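Local coordinates for FrpC operon protein (Neisseria meningitidis, PDB 5EDF) that probably binds the RTX protein FrpC as its iron-regulated partner FrpD, an interaction with a putative part in adhesion, at residues S64-K69 against V75-N80; F87-F90 against L95-V98; V191-F196 against Q213-L218; Y32-R37 against Q220-N225; F6-P11 against F15-T20. All blocks are in the same frame, centred on the assembly; numbering follows the deposited sequence. Where two conformers were deposited one is given.

Contact 1: residues S64-K69 against V75-N80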
# COMPACT_ATOMS: atom_id res chain seq x y z
N SER A 64 -7.00 4.63 -0.63
CA SER A 64 -6.29 5.27 0.46
C SER A 64 -6.75 4.60 1.75
O SER A 64 -7.93 4.42 1.98
CB SER A 64 -6.54 6.79 0.45
OG SER A 64 -6.18 7.42 -0.76
N VAL A 65 -5.79 4.22 2.57
CA VAL A 65 -6.06 3.58 3.86
C VAL A 65 -5.41 4.31 5.02
O VAL A 65 -4.26 4.74 4.94
CB VAL A 65 -5.62 2.12 3.88
CG1 VAL A 65 -6.42 1.25 2.88
CG2 VAL A 65 -4.12 1.98 3.56
N TYR A 66 -6.17 4.45 6.09
CA TYR A 66 -5.63 4.92 7.34
C TYR A 66 -5.01 3.74 8.06
O TYR A 66 -5.62 2.67 8.16
CB TYR A 66 -6.75 5.54 8.20
CG TYR A 66 -6.37 5.91 9.62
CD1 TYR A 66 -5.46 6.91 9.88
CD2 TYR A 66 -6.94 5.27 10.69
CE1 TYR A 66 -5.12 7.26 11.17
CE2 TYR A 66 -6.63 5.65 11.97
CZ TYR A 66 -5.71 6.62 12.20
OH TYR A 66 -5.38 6.99 13.52
N TYR A 67 -3.78 3.92 8.55
CA TYR A 67 -3.12 2.85 9.30
C TYR A 67 -3.04 3.27 10.75
O TYR A 67 -2.77 4.42 11.07
CB TYR A 67 -1.77 2.45 8.71
CG TYR A 67 -0.65 3.49 8.85
CD1 TYR A 67 0.14 3.54 9.97
CD2 TYR A 67 -0.42 4.43 7.85
CE1 TYR A 67 1.14 4.48 10.10
CE2 TYR A 67 0.58 5.35 7.95
CZ TYR A 67 1.37 5.38 9.07
OH TYR A 67 2.37 6.33 9.15
N LYS A 68 -3.33 2.29 11.61
CA LYS A 68 -3.49 2.54 13.04
C LYS A 68 -2.86 1.46 13.90
O LYS A 68 -3.01 0.27 13.64
CB LYS A 68 -5.00 2.61 13.32
CG LYS A 68 -5.39 2.95 14.71
CD LYS A 68 -6.90 3.01 14.86
CE LYS A 68 -7.58 1.66 14.92
NZ LYS A 68 -9.04 1.78 15.27
N LYS A 69 -2.19 1.88 14.99
CA LYS A 69 -1.59 0.94 15.93
C LYS A 69 -2.67 0.38 16.86
O LYS A 69 -3.49 1.14 17.38
CB LYS A 69 -0.52 1.67 16.73
CG LYS A 69 0.38 0.79 17.55
CD LYS A 69 1.35 0.06 16.66
CE LYS A 69 2.24 -0.85 17.47
NZ LYS A 69 3.34 -0.09 18.14
N VAL A 75 -3.42 -1.97 11.90
CA VAL A 75 -4.56 -2.28 11.04
C VAL A 75 -4.78 -1.18 10.03
O VAL A 75 -4.33 -0.05 10.24
CB VAL A 75 -5.87 -2.54 11.84
CG1 VAL A 75 -5.68 -3.72 12.75
CG2 VAL A 75 -6.31 -1.29 12.59
N LEU A 76 -5.47 -1.52 8.95
CA LEU A 76 -5.84 -0.59 7.89
C LEU A 76 -7.33 -0.34 7.93
O LEU A 76 -8.12 -1.28 8.08
CB LEU A 76 -5.49 -1.15 6.51
CG LEU A 76 -4.07 -1.64 6.33
CD1 LEU A 76 -3.90 -2.23 4.92
CD2 LEU A 76 -3.01 -0.59 6.69
N GLU A 77 -7.70 0.91 7.70
CA GLU A 77 -9.11 1.30 7.73
C GLU A 77 -9.49 2.16 6.55
O GLU A 77 -8.71 3.01 6.14
CB GLU A 77 -9.42 2.10 9.01
CG GLU A 77 -9.18 1.31 10.26
CD GLU A 77 -9.55 2.02 11.54
OE1 GLU A 77 -9.71 3.26 11.56
OE2 GLU A 77 -9.66 1.32 12.58
N PRO A 78 -10.75 2.04 6.08
CA PRO A 78 -11.32 3.05 5.19
C PRO A 78 -11.71 4.26 6.01
O PRO A 78 -11.66 4.25 7.24
CB PRO A 78 -12.56 2.36 4.67
CG PRO A 78 -13.01 1.51 5.81
CD PRO A 78 -11.77 1.05 6.46
N TYR A 79 -12.13 5.32 5.32
CA TYR A 79 -12.68 6.49 5.99
C TYR A 79 -13.86 6.11 6.85
O TYR A 79 -14.81 5.44 6.38
CB TYR A 79 -13.09 7.52 4.93
CG TYR A 79 -13.66 8.84 5.40
CD1 TYR A 79 -12.93 10.01 5.28
CD2 TYR A 79 -14.94 8.92 5.94
CE1 TYR A 79 -13.46 11.23 5.66
CE2 TYR A 79 -15.49 10.15 6.32
CZ TYR A 79 -14.74 11.30 6.18
OH TYR A 79 -15.23 12.57 6.55
N ASN A 80 -13.84 6.55 8.11
CA ASN A 80 -14.96 6.35 9.01
C ASN A 80 -15.05 7.50 9.99
O ASN A 80 -14.17 8.38 10.01
CB ASN A 80 -14.90 4.95 9.69
CG ASN A 80 -13.72 4.78 10.60
OD1 ASN A 80 -13.36 5.70 11.34
ND2 ASN A 80 -13.15 3.60 10.61
O HOH W 1 -10.42 4.17 13.93
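Tyr66 and Glu77 form a hydrogen-bonded pair of an antiparallel beta hairpin made by strands 61-70 and 73-77, the second being an outermost strand of the large antiparallel sheet. Tyr66 N donates its N-H to Glu77 O at 2.9 Å, and Glu77 N returns a bond to Tyr66 O at 2.8 Å. Lys68 and Val75 make the same exchange further along, so the backbone N-H and C=O of all four residues are satisfied across the hairpin. Between these pairs, Tyr67 and Leu76 turn to the opposite face, where Leu76 CD2 lies 3.9 Å from Tyr67 CB and helix 205-224 covers the leucine, a place suited to an apolar branch. The face bearing Glu77 and Lys68 takes charge instead. Lys68 starts out extended (chi1 -176°) and bends at chi3 (77°), bringing NZ 2.8 Å from Glu77 OE2 in a salt bridge on the syn side, 25° out of the carboxylate plane. A water accepts from Lys68 NZ and donates to Glu77 OE1 at 2.6 Å, while Asn83 ND2 also bonds that oxygen. Glu77 OE1 also lies at the edge of the Tyr66 ring, in its plane, 3.5 Å from CD2.

Contact 2: residues F87-F90 against L95-V98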
# COMPACT_ATOMS: atom_id res chain seq x y z
N PHE A 87 -8.06 11.63 7.51
CA PHE A 87 -8.33 11.80 6.08
C PHE A 87 -8.48 13.25 5.66
O PHE A 87 -8.03 13.62 4.57
CB PHE A 87 -9.57 11.01 5.66
CG PHE A 87 -9.32 9.54 5.52
CD1 PHE A 87 -8.80 9.05 4.34
CD2 PHE A 87 -9.58 8.63 6.54
CE1 PHE A 87 -8.58 7.69 4.16
CE2 PHE A 87 -9.33 7.26 6.37
CZ PHE A 87 -8.85 6.79 5.22
N ILE A 88 -9.09 14.09 6.50
CA ILE A 88 -9.22 15.50 6.15
C ILE A 88 -7.84 16.15 6.04
O ILE A 88 -7.58 16.91 5.12
CB ILE A 88 -10.09 16.25 7.18
CG1 ILE A 88 -11.54 15.81 7.00
CG2 ILE A 88 -9.95 17.74 7.00
CD1 ILE A 88 -12.43 16.16 8.11
N GLN A 89 -6.97 15.88 7.00
CA GLN A 89 -5.61 16.36 6.92
C GLN A 89 -4.89 15.86 5.65
O GLN A 89 -4.22 16.60 4.94
CB GLN A 89 -4.85 15.98 8.19
CG GLN A 89 -3.40 16.47 8.22
CD GLN A 89 -3.30 17.95 8.38
OE1 GLN A 89 -3.67 18.49 9.43
NE2 GLN A 89 -2.80 18.64 7.34
N PHE A 90 -5.04 14.57 5.38
CA PHE A 90 -4.46 13.95 4.20
C PHE A 90 -4.94 14.63 2.92
O PHE A 90 -4.16 14.91 2.03
CB PHE A 90 -4.86 12.47 4.23
CG PHE A 90 -4.73 11.75 2.92
CD1 PHE A 90 -3.52 11.33 2.47
CD2 PHE A 90 -5.86 11.49 2.17
CE1 PHE A 90 -3.43 10.65 1.25
CE2 PHE A 90 -5.76 10.81 0.96
CZ PHE A 90 -4.55 10.41 0.52
N LEU A 95 -0.24 15.05 4.69
CA LEU A 95 0.63 14.87 5.87
C LEU A 95 -0.11 14.26 7.07
O LEU A 95 -0.33 14.89 8.10
CB LEU A 95 1.34 16.16 6.23
CG LEU A 95 2.24 16.76 5.15
CD1 LEU A 95 2.97 17.94 5.74
CD2 LEU A 95 3.24 15.75 4.53
N ASP A 96 -0.51 13.01 6.89
CA ASP A 96 -1.14 12.24 7.95
C ASP A 96 -0.89 10.76 7.65
O ASP A 96 -0.25 10.44 6.64
CB ASP A 96 -2.63 12.59 8.10
CG ASP A 96 -3.13 12.51 9.55
OD1 ASP A 96 -2.91 11.48 10.21
OD2 ASP A 96 -3.71 13.49 10.07
N SER A 97 -1.35 9.88 8.55
CA SER A 97 -1.06 8.45 8.49
C SER A 97 -2.05 7.75 7.58
O SER A 97 -2.81 6.88 8.00
CB SER A 97 -1.08 7.82 9.88
OG SER A 97 -2.34 7.98 10.49
N VAL A 98 -2.05 8.18 6.32
CA VAL A 98 -2.90 7.63 5.30
C VAL A 98 -2.00 7.27 4.12
O VAL A 98 -1.32 8.14 3.55
CB VAL A 98 -4.00 8.62 4.88
CG1 VAL A 98 -4.78 8.07 3.70
CG2 VAL A 98 -4.95 8.95 6.08
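Val98, in the chain after helix 84-93, meets two phenylalanines of that helix at about right angles. Its CB already touches Phe90, 3.7 Å from CD1. From there the branches divide. CG1, anti to the backbone N (chi1 174°), sits almost on the normal of the Phe90 ring, 3.6 Å from its centroid, a close CH-pi contact; the same methyl also lies 3.8 Å from Phe87 CE1. CG2 takes the other direction and stands over the face of the Phe87 ring, 4.3 Å from the centroid, with Phe90 CB at 4.0 Å. A beta-branched valine suits this place because one short side chain offers a methyl to each ring. The helix lies on the sheet in a beta-alpha-beta crossover, connecting strand 73-77 to strand 98-105, which runs parallel to it with strand 61-70 between them. Just before the strand, Ser97 is the centre of an inverse gamma turn. Separately, Asp96 OD1 accepts from Ser97 N at 2.8 Å through its anti lone pair. That oxygen is also bonded to His86 ND1. Asp96 OD2 instead lies against the aliphatic start of Gln89, 3.3 Å from CB, while Gln89 NE2 turns to Asp93 OD1.

Contact 3: residues V191-F196 against Q213-L218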
# COMPACT_ATOMS: atom_id res chain seq x y z
N VAL A 191 0.09 -4.33 -7.42
CA VAL A 191 -0.30 -3.55 -6.25
C VAL A 191 0.98 -2.95 -5.70
O VAL A 191 1.89 -3.68 -5.27
CB VAL A 191 -1.02 -4.45 -5.25
CG1 VAL A 191 -1.39 -3.68 -4.02
CG2 VAL A 191 -2.27 -5.06 -5.92
N GLN A 192 1.09 -1.63 -5.77
CA GLN A 192 2.34 -0.92 -5.50
C GLN A 192 2.04 0.21 -4.55
O GLN A 192 1.11 1.00 -4.77
CB GLN A 192 2.95 -0.41 -6.79
CG GLN A 192 3.30 -1.51 -7.78
CD GLN A 192 3.76 -1.06 -9.13
OE1 GLN A 192 3.89 0.12 -9.40
NE2 GLN A 192 4.00 -2.04 -10.00
N TYR A 193 2.85 0.35 -3.50
CA TYR A 193 2.55 1.34 -2.48
C TYR A 193 3.76 1.64 -1.62
O TYR A 193 4.68 0.84 -1.52
CB TYR A 193 1.37 0.86 -1.64
CG TYR A 193 1.53 -0.44 -0.90
CD1 TYR A 193 1.87 -0.47 0.44
CD2 TYR A 193 1.30 -1.66 -1.53
CE1 TYR A 193 2.01 -1.67 1.13
CE2 TYR A 193 1.41 -2.86 -0.86
CZ TYR A 193 1.78 -2.87 0.47
OH TYR A 193 1.90 -4.02 1.22
N TYR A 194 3.71 2.76 -0.94
CA TYR A 194 4.63 3.21 0.10
C TYR A 194 3.85 3.23 1.41
O TYR A 194 3.08 4.17 1.68
CB TYR A 194 5.16 4.61 -0.21
CG TYR A 194 6.01 4.73 -1.44
CD1 TYR A 194 7.26 4.18 -1.52
CD2 TYR A 194 5.55 5.43 -2.57
CE1 TYR A 194 8.04 4.26 -2.66
CE2 TYR A 194 6.33 5.53 -3.72
CZ TYR A 194 7.57 4.96 -3.77
OH TYR A 194 8.36 5.07 -4.92
N PRO A 195 3.96 2.16 2.21
CA PRO A 195 3.21 2.11 3.45
C PRO A 195 3.87 2.85 4.60
O PRO A 195 5.06 3.20 4.54
CB PRO A 195 3.19 0.63 3.77
CG PRO A 195 4.53 0.18 3.28
CD PRO A 195 4.79 0.96 2.02
N PHE A 196 3.12 3.02 5.68
CA PHE A 196 3.68 3.61 6.89
C PHE A 196 4.33 4.98 6.62
O PHE A 196 5.41 5.28 7.15
CB PHE A 196 4.70 2.65 7.53
CG PHE A 196 4.15 1.36 8.04
CD1 PHE A 196 3.37 1.34 9.16
CD2 PHE A 196 4.52 0.13 7.45
CE1 PHE A 196 2.94 0.14 9.72
CE2 PHE A 196 4.08 -1.07 8.00
CZ PHE A 196 3.31 -1.06 9.11
N GLN A 213 0.19 -8.52 4.25
CA GLN A 213 -0.84 -9.54 4.34
C GLN A 213 -2.22 -8.90 4.39
O GLN A 213 -3.18 -9.41 3.80
CB GLN A 213 -0.61 -10.43 5.58
CG GLN A 213 0.59 -11.33 5.45
CD GLN A 213 0.96 -12.05 6.75
OE1 GLN A 213 0.65 -11.60 7.84
NE2 GLN A 213 1.66 -13.15 6.61
N GLN A 214 -2.35 -7.78 5.10
CA GLN A 214 -3.61 -7.06 5.14
C GLN A 214 -3.99 -6.50 3.76
O GLN A 214 -5.12 -6.57 3.36
CB GLN A 214 -3.57 -5.96 6.19
CG GLN A 214 -3.45 -6.53 7.62
CD GLN A 214 -3.01 -5.49 8.60
OE1 GLN A 214 -3.27 -4.30 8.42
NE2 GLN A 214 -2.31 -5.91 9.64
N VAL A 215 -3.00 -6.01 3.01
CA VAL A 215 -3.23 -5.49 1.67
C VAL A 215 -3.68 -6.62 0.75
O VAL A 215 -4.62 -6.44 -0.03
CB VAL A 215 -2.00 -4.79 1.11
CG1 VAL A 215 -2.21 -4.43 -0.35
CG2 VAL A 215 -1.70 -3.56 1.92
N GLU A 216 -3.06 -7.79 0.83
CA GLU A 216 -3.43 -8.93 -0.01
C GLU A 216 -4.88 -9.32 0.27
O GLU A 216 -5.65 -9.52 -0.65
CB GLU A 216 -2.52 -10.12 0.29
CG GLU A 216 -1.10 -9.94 -0.10
CD GLU A 216 -0.26 -11.16 0.18
OE1 GLU A 216 0.01 -11.48 1.37
OE2 GLU A 216 0.15 -11.77 -0.82
N GLN A 217 -5.25 -9.40 1.54
CA GLN A 217 -6.62 -9.75 1.90
C GLN A 217 -7.61 -8.70 1.37
O GLN A 217 -8.69 -9.03 0.84
CB GLN A 217 -6.72 -9.94 3.42
CG GLN A 217 -8.09 -10.32 3.96
CD GLN A 217 -8.10 -10.28 5.49
OE1 GLN A 217 -7.93 -9.21 6.10
NE2 GLN A 217 -8.28 -11.44 6.10
N LEU A 218 -7.22 -7.43 1.50
CA LEU A 218 -8.07 -6.32 1.07
C LEU A 218 -8.32 -6.36 -0.44
O LEU A 218 -9.46 -6.31 -0.92
CB LEU A 218 -7.43 -5.00 1.52
CG LEU A 218 -8.19 -3.73 1.19
CD1 LEU A 218 -9.59 -3.74 1.82
CD2 LEU A 218 -7.38 -2.54 1.66
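Val215 of helix 205-224 projects both its methyls at strand 189-193, and this single residue carries the helix side of the contact. Its CG1, anti to the backbone N (chi1 172°), meets Val191 CG1 at 3.8 Å, where the two valines, coming from opposite sides, pass alongside one another, and lies 4.0 Å from Tyr193 CE2. The other branch, CG2, approaches the phenol end of Tyr193 obliquely, 3.7 Å from OH and 3.8 Å from CZ. All three residues are buried, and Ile101 of the adjacent strand touches each of them. Small branched valines suit the gap between helix and sheet, whereas the longer tyrosine can span it and still place its hydroxyl beside His212 ND1, its hydrogen-bonding partner. The backbones stay well apart; the nearest CA atoms, of Val191 and Val215, are 8.7 Å from each other, and 119 Å² is buried in all. On the outer side of the helix Gln213 and Gln217 are exposed, as are Gln192 and Tyr194 on the far face of the strand region. Such an apolar inner stripe with a polar outer one is characteristic of an amphipathic helix packed on one face of an antiparallel sheet.

Contact 4: residues Y32-R37 against Q220-N225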
# COMPACT_ATOMS: atom_id res chain seq x y z
N TYR A 32 -16.73 2.15 -0.62
CA TYR A 32 -16.40 3.49 -1.06
C TYR A 32 -15.54 4.26 -0.10
O TYR A 32 -14.88 5.23 -0.51
CB TYR A 32 -17.67 4.26 -1.47
CG TYR A 32 -18.48 4.90 -0.38
CD1 TYR A 32 -18.87 4.24 0.78
CD2 TYR A 32 -18.95 6.20 -0.55
CE1 TYR A 32 -19.66 4.85 1.74
CE2 TYR A 32 -19.73 6.79 0.38
CZ TYR A 32 -20.11 6.14 1.53
OH TYR A 32 -20.93 6.73 2.46
N GLY A 33 -15.49 3.87 1.17
CA GLY A 33 -14.61 4.49 2.12
C GLY A 33 -13.13 4.34 1.87
O GLY A 33 -12.33 5.05 2.46
N TYR A 34 -12.75 3.45 0.95
CA TYR A 34 -11.36 3.32 0.52
C TYR A 34 -10.99 4.27 -0.61
O TYR A 34 -9.89 4.22 -1.10
CB TYR A 34 -11.11 1.88 0.05
CG TYR A 34 -11.15 0.87 1.18
CD1 TYR A 34 -10.14 0.81 2.14
CD2 TYR A 34 -12.21 -0.00 1.31
CE1 TYR A 34 -10.19 -0.11 3.18
CE2 TYR A 34 -12.24 -0.92 2.33
CZ TYR A 34 -11.24 -0.97 3.26
OH TYR A 34 -11.29 -1.88 4.31
N LEU A 35 -11.93 5.14 -1.00
CA LEU A 35 -11.78 6.03 -2.16
C LEU A 35 -11.75 7.51 -1.81
O LEU A 35 -12.30 8.34 -2.54
CB LEU A 35 -12.87 5.73 -3.19
CG LEU A 35 -12.95 4.27 -3.68
CD1 LEU A 35 -14.26 4.05 -4.44
CD2 LEU A 35 -11.73 3.87 -4.49
N ALA A 36 -11.06 7.86 -0.74
CA ALA A 36 -11.05 9.23 -0.25
C ALA A 36 -10.56 10.25 -1.27
O ALA A 36 -10.95 11.44 -1.21
CB ALA A 36 -10.26 9.35 1.07
N ARG A 37 -9.68 9.86 -2.19
CA ARG A 37 -9.25 10.83 -3.22
C ARG A 37 -10.33 11.15 -4.27
O ARG A 37 -10.24 12.17 -4.98
CB ARG A 37 -8.00 10.37 -3.95
CG ARG A 37 -6.78 10.37 -3.10
CD ARG A 37 -5.56 9.85 -3.83
NE ARG A 37 -4.32 10.02 -3.11
CZ ARG A 37 -3.54 11.10 -3.14
NH1 ARG A 37 -3.88 12.16 -3.88
NH2 ARG A 37 -2.42 11.11 -2.47
N GLN A 220 -7.95 -8.86 -2.47
CA GLN A 220 -8.72 -10.06 -2.80
C GLN A 220 -10.21 -9.89 -2.47
O GLN A 220 -11.05 -10.43 -3.18
CB GLN A 220 -8.16 -11.29 -2.11
CG GLN A 220 -6.80 -11.71 -2.69
CD GLN A 220 -6.10 -12.78 -1.91
OE1 GLN A 220 -6.14 -12.80 -0.68
NE2 GLN A 220 -5.42 -13.68 -2.63
N SER A 221 -10.52 -9.11 -1.44
CA SER A 221 -11.93 -8.87 -1.05
C SER A 221 -12.68 -8.07 -2.14
O SER A 221 -13.89 -8.16 -2.22
CB SER A 221 -12.04 -8.15 0.31
OG SER A 221 -11.84 -6.76 0.20
N PHE A 222 -11.95 -7.31 -2.95
CA PHE A 222 -12.55 -6.51 -3.99
C PHE A 222 -12.96 -7.33 -5.21
O PHE A 222 -13.73 -6.91 -6.05
CB PHE A 222 -11.60 -5.42 -4.47
CG PHE A 222 -11.14 -4.41 -3.40
CD1 PHE A 222 -11.80 -4.20 -2.22
CD2 PHE A 222 -10.00 -3.67 -3.67
CE1 PHE A 222 -11.36 -3.27 -1.30
CE2 PHE A 222 -9.55 -2.73 -2.77
CZ PHE A 222 -10.20 -2.55 -1.57
N VAL A 223 -12.40 -8.53 -5.36
CA VAL A 223 -12.68 -9.36 -6.52
C VAL A 223 -13.43 -10.63 -6.12
O VAL A 223 -13.83 -11.42 -6.97
CB VAL A 223 -11.41 -9.72 -7.28
CG1 VAL A 223 -10.88 -8.48 -7.96
CG2 VAL A 223 -10.37 -10.31 -6.36
N ASN A 224 -13.58 -10.81 -4.82
CA ASN A 224 -14.71 -11.55 -4.25
C ASN A 224 -16.02 -10.75 -4.41
O ASN A 224 -17.11 -11.32 -4.47
CB ASN A 224 -14.47 -11.85 -2.76
CG ASN A 224 -13.24 -12.70 -2.52
OD1 ASN A 224 -12.75 -13.38 -3.43
ND2 ASN A 224 -12.73 -12.67 -1.29
N ASN A 225 -15.88 -9.42 -4.49
CA ASN A 225 -16.99 -8.46 -4.69
C ASN A 225 -17.76 -8.20 -3.40
O ASN A 225 -18.59 -7.29 -3.32
CB ASN A 225 -17.97 -8.89 -5.81
CG ASN A 225 -17.32 -8.97 -7.20
OD1 ASN A 225 -16.29 -8.36 -7.47
ND2 ASN A 225 -17.96 -9.72 -8.09
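Phe222 turns the edge of its ring toward the face of Tyr34 in a tilted edge-to-face pair, with centroids 5.8 Å apart and planes at 60°. The meeting is off-centre: Phe222 CZ stands 4.3 Å above the plane of the tyrosine ring, displaced toward its rim, and the closest atoms are Phe222 CE1 and Tyr34 CD2, also 4.3 Å apart. This is a light contact, burying 65 Å² in total, yet it joins parts of the chain more than 180 residues apart. Tyr34 lies in a short 3-10 segment, marked by the bond from Leu35 N to Tyr32 O at 3.0 Å, and its ring leans out from that turn toward the C-terminal helix. On the helix side, Gln220 O accepts from both Val223 N and Asn224 N, at 3.2 and 3.0 Å. Broad aromatic side chains suit both positions, since they can bridge backbones whose nearest CA atoms, those of Tyr34 and Phe222, are 10.9 Å apart. Their surroundings are largely apolar: Val65, Pro78 and Leu218 pack on Tyr34, while Met28, Pro31 and Ile63 border Phe222. The arrangement is that of an edge-to-face aromatic pair within the apolar packing between the C-terminal helix and the loop after the N-terminal beta hairpin, strands 18-23 and 26-31.

Contact 5: residues F6-P11 against F15-T20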
# COMPACT_ATOMS: atom_id res chain seq x y z
N PHE A 6 -20.72 11.88 -8.03
CA PHE A 6 -20.31 11.91 -6.64
C PHE A 6 -21.56 12.01 -5.75
O PHE A 6 -21.69 12.91 -4.91
CB PHE A 6 -19.36 13.07 -6.39
CG PHE A 6 -18.10 13.02 -7.20
CD1 PHE A 6 -16.95 12.43 -6.70
CD2 PHE A 6 -18.07 13.58 -8.46
CE1 PHE A 6 -15.79 12.38 -7.46
CE2 PHE A 6 -16.92 13.53 -9.23
CZ PHE A 6 -15.78 12.94 -8.72
N ASN A 7 -22.47 11.07 -5.94
CA ASN A 7 -23.79 11.12 -5.32
C ASN A 7 -23.89 10.45 -3.95
O ASN A 7 -24.96 10.42 -3.36
CB ASN A 7 -24.85 10.40 -6.21
CG ASN A 7 -24.98 10.98 -7.62
OD1 ASN A 7 -24.81 12.18 -7.81
ND2 ASN A 7 -25.30 10.12 -8.60
N ASN A 8 -22.79 9.88 -3.45
CA ASN A 8 -22.82 9.18 -2.16
C ASN A 8 -22.51 10.13 -1.01
O ASN A 8 -21.72 11.05 -1.18
CB ASN A 8 -21.86 7.98 -2.13
CG ASN A 8 -22.40 6.76 -2.87
OD1 ASN A 8 -23.59 6.48 -2.87
ND2 ASN A 8 -21.48 6.00 -3.49
N PRO A 9 -23.12 9.87 0.16
CA PRO A 9 -22.90 10.68 1.35
C PRO A 9 -21.54 10.39 1.98
O PRO A 9 -20.93 9.37 1.74
CB PRO A 9 -24.03 10.22 2.27
CG PRO A 9 -24.22 8.77 1.93
CD PRO A 9 -24.06 8.77 0.42
N GLU A 10 -21.09 11.30 2.82
CA GLU A 10 -19.93 11.03 3.68
C GLU A 10 -20.15 9.69 4.39
O GLU A 10 -21.20 9.48 4.96
CB GLU A 10 -19.83 12.14 4.73
CG GLU A 10 -18.61 12.00 5.62
CD GLU A 10 -18.60 12.93 6.81
OE1 GLU A 10 -19.54 13.73 7.01
OE2 GLU A 10 -17.65 12.84 7.60
N PRO A 11 -19.15 8.78 4.36
CA PRO A 11 -19.32 7.53 5.09
C PRO A 11 -19.34 7.65 6.61
O PRO A 11 -18.69 8.54 7.19
CB PRO A 11 -18.09 6.68 4.66
CG PRO A 11 -17.50 7.38 3.49
CD PRO A 11 -17.89 8.82 3.62
N PHE A 15 -18.38 1.35 4.50
CA PHE A 15 -18.91 0.16 3.82
C PHE A 15 -20.34 0.30 3.31
O PHE A 15 -20.89 -0.63 2.76
CB PHE A 15 -18.80 -1.05 4.77
CG PHE A 15 -17.38 -1.39 5.12
CD1 PHE A 15 -16.59 -2.12 4.23
CD2 PHE A 15 -16.79 -0.91 6.27
CE1 PHE A 15 -15.25 -2.40 4.54
CE2 PHE A 15 -15.45 -1.19 6.56
CZ PHE A 15 -14.71 -1.91 5.69
N GLU A 16 -20.93 1.50 3.45
CA GLU A 16 -22.33 1.67 3.12
C GLU A 16 -22.63 1.57 1.64
O GLU A 16 -23.75 1.30 1.27
CB GLU A 16 -22.82 3.03 3.62
CG GLU A 16 -22.77 3.24 5.10
CD GLU A 16 -21.48 3.84 5.64
OE1 GLU A 16 -20.41 3.85 4.98
OE2 GLU A 16 -21.52 4.34 6.78
N HIS A 17 -21.64 1.88 0.81
CA HIS A 17 -21.74 1.84 -0.62
C HIS A 17 -20.48 1.28 -1.18
O HIS A 17 -19.43 1.29 -0.51
CB HIS A 17 -21.90 3.26 -1.18
CG HIS A 17 -23.18 3.89 -0.80
ND1 HIS A 17 -24.34 3.56 -1.45
CD2 HIS A 17 -23.49 4.79 0.15
CE1 HIS A 17 -25.33 4.25 -0.91
NE2 HIS A 17 -24.85 5.01 0.05
N THR A 18 -20.59 0.75 -2.39
CA THR A 18 -19.45 0.32 -3.16
C THR A 18 -19.44 1.07 -4.49
O THR A 18 -20.46 1.59 -4.95
CB THR A 18 -19.47 -1.16 -3.42
OG1 THR A 18 -20.65 -1.49 -4.16
CG2 THR A 18 -19.46 -2.01 -2.13
N VAL A 19 -18.28 1.08 -5.14
CA VAL A 19 -18.15 1.54 -6.51
C VAL A 19 -17.54 0.39 -7.34
O VAL A 19 -16.54 -0.21 -6.93
CB VAL A 19 -17.33 2.82 -6.63
CG1 VAL A 19 -17.16 3.27 -8.12
CG2 VAL A 19 -17.96 3.93 -5.78
N THR A 20 -18.10 0.15 -8.52
CA THR A 20 -17.64 -0.86 -9.43
C THR A 20 -16.73 -0.28 -10.51
O THR A 20 -17.06 0.71 -11.17
CB THR A 20 -18.80 -1.60 -10.05
OG1 THR A 20 -19.59 -2.19 -9.01
CG2 THR A 20 -18.32 -2.68 -11.03
O HOH W 2 -22.03 3.81 -5.49
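The His17 ring carries the Asn8 amide stacked on one face, the two planes 22° apart and Asn8 OD1 lying 3.2 Å above the middle of the imidazole. Although Asn8 OD1 and His17 ND1 are 3.3 Å apart, the angle is wrong for a hydrogen bond, and the contact is one of stacked flat groups. Pro9 CD approaches the ring obliquely, 3.9 Å from His17 NE2, and Tyr32 meets the imidazole edge-to-face. Asparagine suits its place because the amide can stack while ND2 still donates, to Leu47 O and to a water at 3.0 Å that in turn donates to Thr18 O. Glu16, bent at chi2 (90°), brings OE1 3.7 Å from Pro11 CB; its carboxylate accepts from the backbone N of Met12, Thr13 and Gly14, holding the intervening turn. Asn8 also belongs to the backbone pairing with strand 45-46, where Asn7 and Asn8 together face Trp46 as a classic beta bulge.

How the contacts relate
Contact 1 lies at the crossing of the others. Contact 2 touches it through Tyr67 N and Ser97 O, 3.2 Å apart, while contact 3 meets the hairpin through helix 205-224, Leu76 CD1 lying 4.0 Å from Val215 CG2. The same helix runs on to contact 4, whose loop probably hydrogen-bonds the chain just after the hairpin, Tyr79 N to Gly33 O (2.9 Å). Contact 5 joins contact 4 through Tyr32 OH and Pro9 O, 2.7 Å apart, but stays about 22 Å from contact 3, centre to centre. A bound sodium ion is about 11 Å from the Ser64 side chain, and a hexaethylene glycol, probably from crystallisation, about 5 Å from that of Tyr193.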